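Local coordinates for scarecrow-like protein 3 (Arabidopsis thaliana, PDB 6KPB) that is a GRAS-family protein and probable transcription factor in plant development that binds zinc finger proteins of the IDD family, including JKD/IDD10, at residues Ala77-Leu82 with Ala103-Ile108; Ala98-Ala103 with Glu362-Ser367. One frame throughout, in Å; residues are numbered along the deposited sequence.

Interaction 1 of 2, residues Ala77-Leu82 with Ala103-Ile108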
loop_
_atom_site.group_PDB
_atom_site.type_symbol
_atom_site.label_atom_id
_atom_site.label_comp_id
_atom_site.label_asym_id
_atom_site.label_seq_id
_atom_site.Cartn_x
_atom_site.Cartn_y
_atom_site.Cartn_z
ATOM N N ALA A 77 7.051 -24.931 -6.404
ATOM C CA ALA A 77 7.577 -25.109 -7.754
ATOM C C ALA A 77 6.555 -24.688 -8.801
ATOM O O ALA A 77 6.908 -24.068 -9.811
ATOM C CB ALA A 77 8.001 -26.562 -7.966
ATOM N N ALA A 78 5.280 -25.012 -8.574
ATOM C CA ALA A 78 4.233 -24.579 -9.494
ATOM C C ALA A 78 4.074 -23.064 -9.474
ATOM O O ALA A 78 3.836 -22.445 -10.517
ATOM C CB ALA A 78 2.913 -25.265 -9.145
ATOM N N LEU A 79 4.209 -22.450 -8.295
ATOM C CA LEU A 79 4.107 -20.997 -8.203
ATOM C C LEU A 79 5.289 -20.315 -8.881
ATOM O O LEU A 79 5.137 -19.235 -9.465
ATOM C CB LEU A 79 4.009 -20.568 -6.738
ATOM C CG LEU A 79 2.711 -20.917 -6.006
ATOM C CD1 LEU A 79 2.765 -20.447 -4.559
ATOM C CD2 LEU A 79 1.512 -20.320 -6.726
ATOM N N GLU A 80 6.475 -20.927 -8.809
ATOM C CA GLU A 80 7.645 -20.371 -9.483
ATOM C C GLU A 80 7.420 -20.279 -10.987
ATOM O O GLU A 80 7.776 -19.274 -11.616
ATOM C CB GLU A 80 8.877 -21.221 -9.174
ATOM C CG GLU A 80 10.140 -20.814 -9.924
ATOM C CD GLU A 80 11.001 -19.840 -9.141
ATOM O OE1 GLU A 80 11.454 -18.836 -9.729
ATOM O OE2 GLU A 80 11.224 -20.082 -7.936
ATOM N N GLN A 81 6.827 -21.316 -11.581
ATOM C CA GLN A 81 6.544 -21.293 -13.012
ATOM C C GLN A 81 5.516 -20.222 -13.355
ATOM O O GLN A 81 5.661 -19.513 -14.358
ATOM C CB GLN A 81 6.052 -22.665 -13.471
ATOM C CG GLN A 81 7.005 -23.809 -13.172
ATOM C CD GLN A 81 7.404 -24.567 -14.419
ATOM O OE1 GLN A 81 7.724 -23.969 -15.448
ATOM N NE2 GLN A 81 7.381 -25.892 -14.341
ATOM N N LEU A 82 4.471 -20.092 -12.534
ATOM C CA LEU A 82 3.425 -19.112 -12.808
ATOM C C LEU A 82 3.972 -17.690 -12.790
ATOM O O LEU A 82 3.533 -16.841 -13.573
ATOM C CB LEU A 82 2.294 -19.257 -11.790
ATOM C CG LEU A 82 1.344 -20.442 -11.963
ATOM C CD1 LEU A 82 0.675 -20.786 -10.643
ATOM C CD2 LEU A 82 0.301 -20.120 -13.020
ATOM N N ALA A 103 -3.659 -15.208 -5.466
ATOM C CA ALA A 103 -4.684 -15.756 -4.584
ATOM C C ALA A 103 -4.253 -17.102 -4.012
ATOM O O ALA A 103 -4.327 -17.327 -2.798
ATOM C CB ALA A 103 -6.005 -15.887 -5.340
ATOM N N LEU A 104 -3.797 -18.011 -4.879
ATOM C CA LEU A 104 -3.359 -19.327 -4.421
ATOM C C LEU A 104 -2.203 -19.211 -3.438
ATOM O O LEU A 104 -2.172 -19.909 -2.419
ATOM C CB LEU A 104 -2.960 -20.195 -5.613
ATOM C CG LEU A 104 -4.090 -20.793 -6.451
ATOM C CD1 LEU A 104 -3.528 -21.585 -7.623
ATOM C CD2 LEU A 104 -4.974 -21.672 -5.583
ATOM N N ALA A 105 -1.240 -18.334 -3.731
ATOM C CA ALA A 105 -0.116 -18.148 -2.821
ATOM C C ALA A 105 -0.570 -17.570 -1.489
ATOM O O ALA A 105 0.017 -17.879 -0.446
ATOM C CB ALA A 105 0.937 -17.251 -3.467
ATOM N N ASN A 106 -1.614 -16.739 -1.498
ATOM C CA ASN A 106 -2.146 -16.216 -0.245
ATOM C C ASN A 106 -2.800 -17.320 0.577
ATOM O O ASN A 106 -2.704 -17.322 1.810
ATOM C CB ASN A 106 -3.144 -15.093 -0.525
ATOM C CG ASN A 106 -2.753 -13.784 0.138
ATOM O OD1 ASN A 106 -1.936 -13.028 -0.388
ATOM N ND2 ASN A 106 -3.340 -13.510 1.297
ATOM N N ARG A 107 -3.464 -18.270 -0.086
ATOM C CA ARG A 107 -4.147 -19.339 0.637
ATOM C C ARG A 107 -3.154 -20.237 1.366
ATOM O O ARG A 107 -3.333 -20.542 2.551
ATOM C CB ARG A 107 -5.008 -20.161 -0.321
ATOM C CG ARG A 107 -5.815 -21.245 0.373
ATOM C CD ARG A 107 -6.660 -22.037 -0.607
ATOM N NE ARG A 107 -7.529 -22.981 0.088
ATOM C CZ ARG A 107 -8.741 -22.684 0.544
ATOM N NH1 ARG A 107 -9.234 -21.463 0.375
ATOM N NH2 ARG A 107 -9.461 -23.605 1.168
ATOM N N ILE A 108 -2.100 -20.677 0.673
ATOM C CA ILE A 108 -1.100 -21.515 1.320
ATOM C C ILE A 108 -0.318 -20.739 2.366
ATOM O O ILE A 108 0.245 -21.341 3.287
ATOM C CB ILE A 108 -0.136 -22.134 0.294
ATOM C CG1 ILE A 108 0.799 -21.071 -0.272
ATOM C CG2 ILE A 108 -0.906 -22.776 -0.823
ATOM C CD1 ILE A 108 1.466 -21.499 -1.551
#
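Leu79 and Ala105 mark the closest approach of two helical segments, Ala77-Leu82 and Ala103-Ile108, which run in opposite directions, with 7.4 Å between Leu79 CA and Ala105 CA. Each keeps its own i to i+4 backbone bonding, such as Leu82 N to Ala78 O at 3.2 Å, and the contact between them is wholly apolar. Leu79 does most of the work. Its CG lies anti to the carbonyl carbon (chi1 -70°) and its chain then runs on extended, which carries CD1 outward to the neighbouring helix. There CD1 meets Ile108 CD1 tip to tip at 3.4 Å, tighter than two methyl groups usually pack. The same Leu79 CD1 also rests on Ala105 CB, 3.8 Å away, so a single branch end touches two residues on one side of the opposing helix. A short residue suits position 105, since its lone methyl lets the leucine come in close; Ile108, three residues on, has the longer arm needed to reach back, its CG1 lying between the backbone N and the carbonyl carbon (chi1 72°) and CD1 extended beyond it. All three residues are buried. Val67 of helix 49-69 packs against Ile108, while Gly114, Leu115 and Leu119 of the second subunit lie against Leu79, Ile108 and Ala105 respectively, so the pair belongs to the dimer interface as well as to the monomer interior. Leucine, isoleucine and alanine meeting between antiparallel neighbours is ordinary helical-bundle packing, here within the predicted LRI leucine repeat at the N-terminal, helical end of the GRAS domain.

Interaction 2 of 2, residues Ala98-Ala103 with Glu362-Ser367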
loop_
_atom_site.group_PDB
_atom_site.type_symbol
_atom_site.label_atom_id
_atom_site.label_comp_id
_atom_site.label_asym_id
_atom_site.label_seq_id
_atom_site.Cartn_x
_atom_site.Cartn_y
_atom_site.Cartn_z
ATOM N N ALA A 98 -2.193 -14.076 -13.158
ATOM C CA ALA A 98 -1.510 -13.290 -12.133
ATOM C C ALA A 98 -2.350 -13.172 -10.868
ATOM O O ALA A 98 -1.830 -13.307 -9.754
ATOM C CB ALA A 98 -1.163 -11.905 -12.676
ATOM N N TYR A 99 -3.653 -12.924 -11.016
ATOM C CA TYR A 99 -4.497 -12.728 -9.843
ATOM C C TYR A 99 -4.883 -14.046 -9.184
ATOM O O TYR A 99 -5.020 -14.103 -7.958
ATOM C CB TYR A 99 -5.740 -11.923 -10.226
ATOM C CG TYR A 99 -5.390 -10.542 -10.718
ATOM C CD1 TYR A 99 -5.025 -9.542 -9.828
ATOM C CD2 TYR A 99 -5.402 -10.241 -12.071
ATOM C CE1 TYR A 99 -4.684 -8.279 -10.273
ATOM C CE2 TYR A 99 -5.064 -8.983 -12.527
ATOM C CZ TYR A 99 -4.707 -8.005 -11.623
ATOM O OH TYR A 99 -4.374 -6.747 -12.072
ATOM N N PHE A 100 -5.047 -15.115 -9.967
ATOM C CA PHE A 100 -5.269 -16.424 -9.363
ATOM C C PHE A 100 -3.998 -16.972 -8.730
ATOM O O PHE A 100 -4.068 -17.684 -7.723
ATOM C CB PHE A 100 -5.813 -17.405 -10.402
ATOM C CG PHE A 100 -7.269 -17.206 -10.718
ATOM C CD1 PHE A 100 -7.661 -16.327 -11.712
ATOM C CD2 PHE A 100 -8.245 -17.899 -10.021
ATOM C CE1 PHE A 100 -8.998 -16.140 -12.004
ATOM C CE2 PHE A 100 -9.585 -17.717 -10.308
ATOM C CZ PHE A 100 -9.962 -16.836 -11.301
ATOM N N THR A 101 -2.832 -16.659 -9.299
ATOM C CA THR A 101 -1.576 -17.088 -8.691
ATOM C C THR A 101 -1.371 -16.420 -7.339
ATOM O O THR A 101 -1.058 -17.085 -6.345
ATOM C CB THR A 101 -0.398 -16.787 -9.621
ATOM O OG1 THR A 101 -0.535 -17.544 -10.831
ATOM C CG2 THR A 101 0.917 -17.143 -8.957
ATOM N N GLU A 102 -1.543 -15.095 -7.284
ATOM C CA GLU A 102 -1.428 -14.389 -6.011
ATOM C C GLU A 102 -2.444 -14.909 -5.004
ATOM O O GLU A 102 -2.135 -15.053 -3.814
ATOM C CB GLU A 102 -1.603 -12.883 -6.226
ATOM C CG GLU A 102 -1.801 -12.098 -4.936
ATOM C CD GLU A 102 -1.304 -10.669 -5.027
ATOM O OE1 GLU A 102 -0.713 -10.308 -6.065
ATOM O OE2 GLU A 102 -1.496 -9.906 -4.056
ATOM N N ALA A 103 -3.659 -15.208 -5.466
ATOM C CA ALA A 103 -4.684 -15.756 -4.584
ATOM C C ALA A 103 -4.253 -17.102 -4.012
ATOM O O ALA A 103 -4.327 -17.327 -2.798
ATOM C CB ALA A 103 -6.005 -15.887 -5.340
ATOM N N GLU A 362 -13.633 -26.712 -6.901
ATOM C CA GLU A 362 -14.932 -26.295 -7.418
ATOM C C GLU A 362 -14.941 -24.804 -7.728
ATOM O O GLU A 362 -15.216 -24.388 -8.859
ATOM C CB GLU A 362 -16.032 -26.633 -6.410
ATOM C CG GLU A 362 -16.429 -28.094 -6.355
ATOM C CD GLU A 362 -17.401 -28.377 -5.226
ATOM O OE1 GLU A 362 -17.344 -27.661 -4.203
ATOM O OE2 GLU A 362 -18.225 -29.305 -5.361
ATOM N N ARG A 363 -14.636 -23.981 -6.722
ATOM C CA ARG A 363 -14.678 -22.535 -6.903
ATOM C C ARG A 363 -13.632 -22.062 -7.902
ATOM O O ARG A 363 -13.872 -21.097 -8.633
ATOM C CB ARG A 363 -14.492 -21.836 -5.558
ATOM C CG ARG A 363 -15.431 -22.349 -4.479
ATOM C CD ARG A 363 -15.517 -21.393 -3.304
ATOM N NE ARG A 363 -14.226 -21.187 -2.657
ATOM C CZ ARG A 363 -13.693 -22.025 -1.773
ATOM N NH1 ARG A 363 -14.337 -23.133 -1.430
ATOM N NH2 ARG A 363 -12.515 -21.752 -1.228
ATOM N N LEU A 364 -12.477 -22.729 -7.957
ATOM C CA LEU A 364 -11.450 -22.335 -8.914
ATOM C C LEU A 364 -11.903 -22.580 -10.347
ATOM O O LEU A 364 -11.671 -21.743 -11.227
ATOM C CB LEU A 364 -10.149 -23.085 -8.632
ATOM C CG LEU A 364 -9.031 -22.846 -9.648
ATOM C CD1 LEU A 364 -8.685 -21.370 -9.717
ATOM C CD2 LEU A 364 -7.803 -23.666 -9.307
ATOM N N LEU A 365 -12.553 -23.717 -10.602
ATOM C CA LEU A 365 -12.980 -24.037 -11.961
ATOM C C LEU A 365 -14.004 -23.029 -12.470
ATOM O O LEU A 365 -13.864 -22.490 -13.573
ATOM C CB LEU A 365 -13.548 -25.455 -12.015
ATOM C CG LEU A 365 -12.513 -26.580 -12.051
ATOM C CD1 LEU A 365 -13.191 -27.939 -12.118
ATOM C CD2 LEU A 365 -11.567 -26.391 -13.227
ATOM N N GLU A 366 -15.038 -22.755 -11.673
ATOM C CA GLU A 366 -16.093 -21.852 -12.122
ATOM C C GLU A 366 -15.601 -20.412 -12.200
ATOM O O GLU A 366 -15.863 -19.711 -13.183
ATOM C CB GLU A 366 -17.308 -21.963 -11.199
ATOM C CG GLU A 366 -18.236 -23.110 -11.556
ATOM C CD GLU A 366 -18.740 -23.021 -12.985
ATOM O OE1 GLU A 366 -19.433 -22.035 -13.313
ATOM O OE2 GLU A 366 -18.431 -23.930 -13.783
ATOM N N SER A 367 -14.883 -19.952 -11.170
ATOM C CA SER A 367 -14.414 -18.568 -11.168
ATOM C C SER A 367 -13.451 -18.299 -12.316
ATOM O O SER A 367 -13.398 -17.175 -12.828
ATOM C CB SER A 367 -13.753 -18.233 -9.831
ATOM O OG SER A 367 -12.650 -19.087 -9.579
#
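Phe100 reaches from Ala98-Ala103 to Leu364 and Ser367 on Glu362-Ser367, two antiparallel helical segments whose nearest CA atoms, Phe100 CA and Leu364 CA, stand 8.6 Å apart. That spacing suits a large side chain: the phenyl ring projects into the gap to meet Leu364 and Ser367. Phe100 CD2 lies 3.5 Å from Leu364 CD1, a methyl that approaches the ring at a slant. Leu364 leaves its backbone alongside the other helix rather than straight at it, but with CG anti to the backbone N (chi1 175°) its CD1 end comes nearer the ring. Helix 92-109 belongs to the predicted LRI leucine repeat and helix 360-381 to the predicted PFYRE region, so this contact joins N-terminal helices of the GRAS domain to chain that returns after strand 345-351 of the central sheet. Ser367 OG sits at the ring's edge, in its plane, 3.4 Å from Phe100 CE2. A small hydroxyl can be buried here because it donates to Arg363 O, at a modelled OG to O distance of 2.5 Å, short for such a bond, and tilted 24° from the carbonyl plane; Ser367 N reaches that same oxygen from the opposite face. With Phe100 exchanged for an alanine, a gap would probably open beside Leu364 CD1 and the serine hydroxyl, robbing both of their aromatic neighbour. Leu60 of helix 49-69 and Ile401 of helix 387-406 also pack on Phe100.

Interactions 1 and 2 lie with their centres 11 Å apart and share helix 92-109, with Ala103 common to both, so that one helix packs on 72-85 and on 360-381. Thr101 ties them together: Thr101 OG1 lies 3.4 Å from Leu82 CB, and Thr101 CG2 is 3.9 Å from Leu79 CD2. At the other join, Arg107 NH1 and Arg363 NH2 come within 3.7 Å of each other; both arginines are directed to Glu408, by a salt bridge from Arg363 and a long, weak ion pair from Arg107. The second subunit packs beside both contacts, through Leu119 against Ala105 and against Glu102.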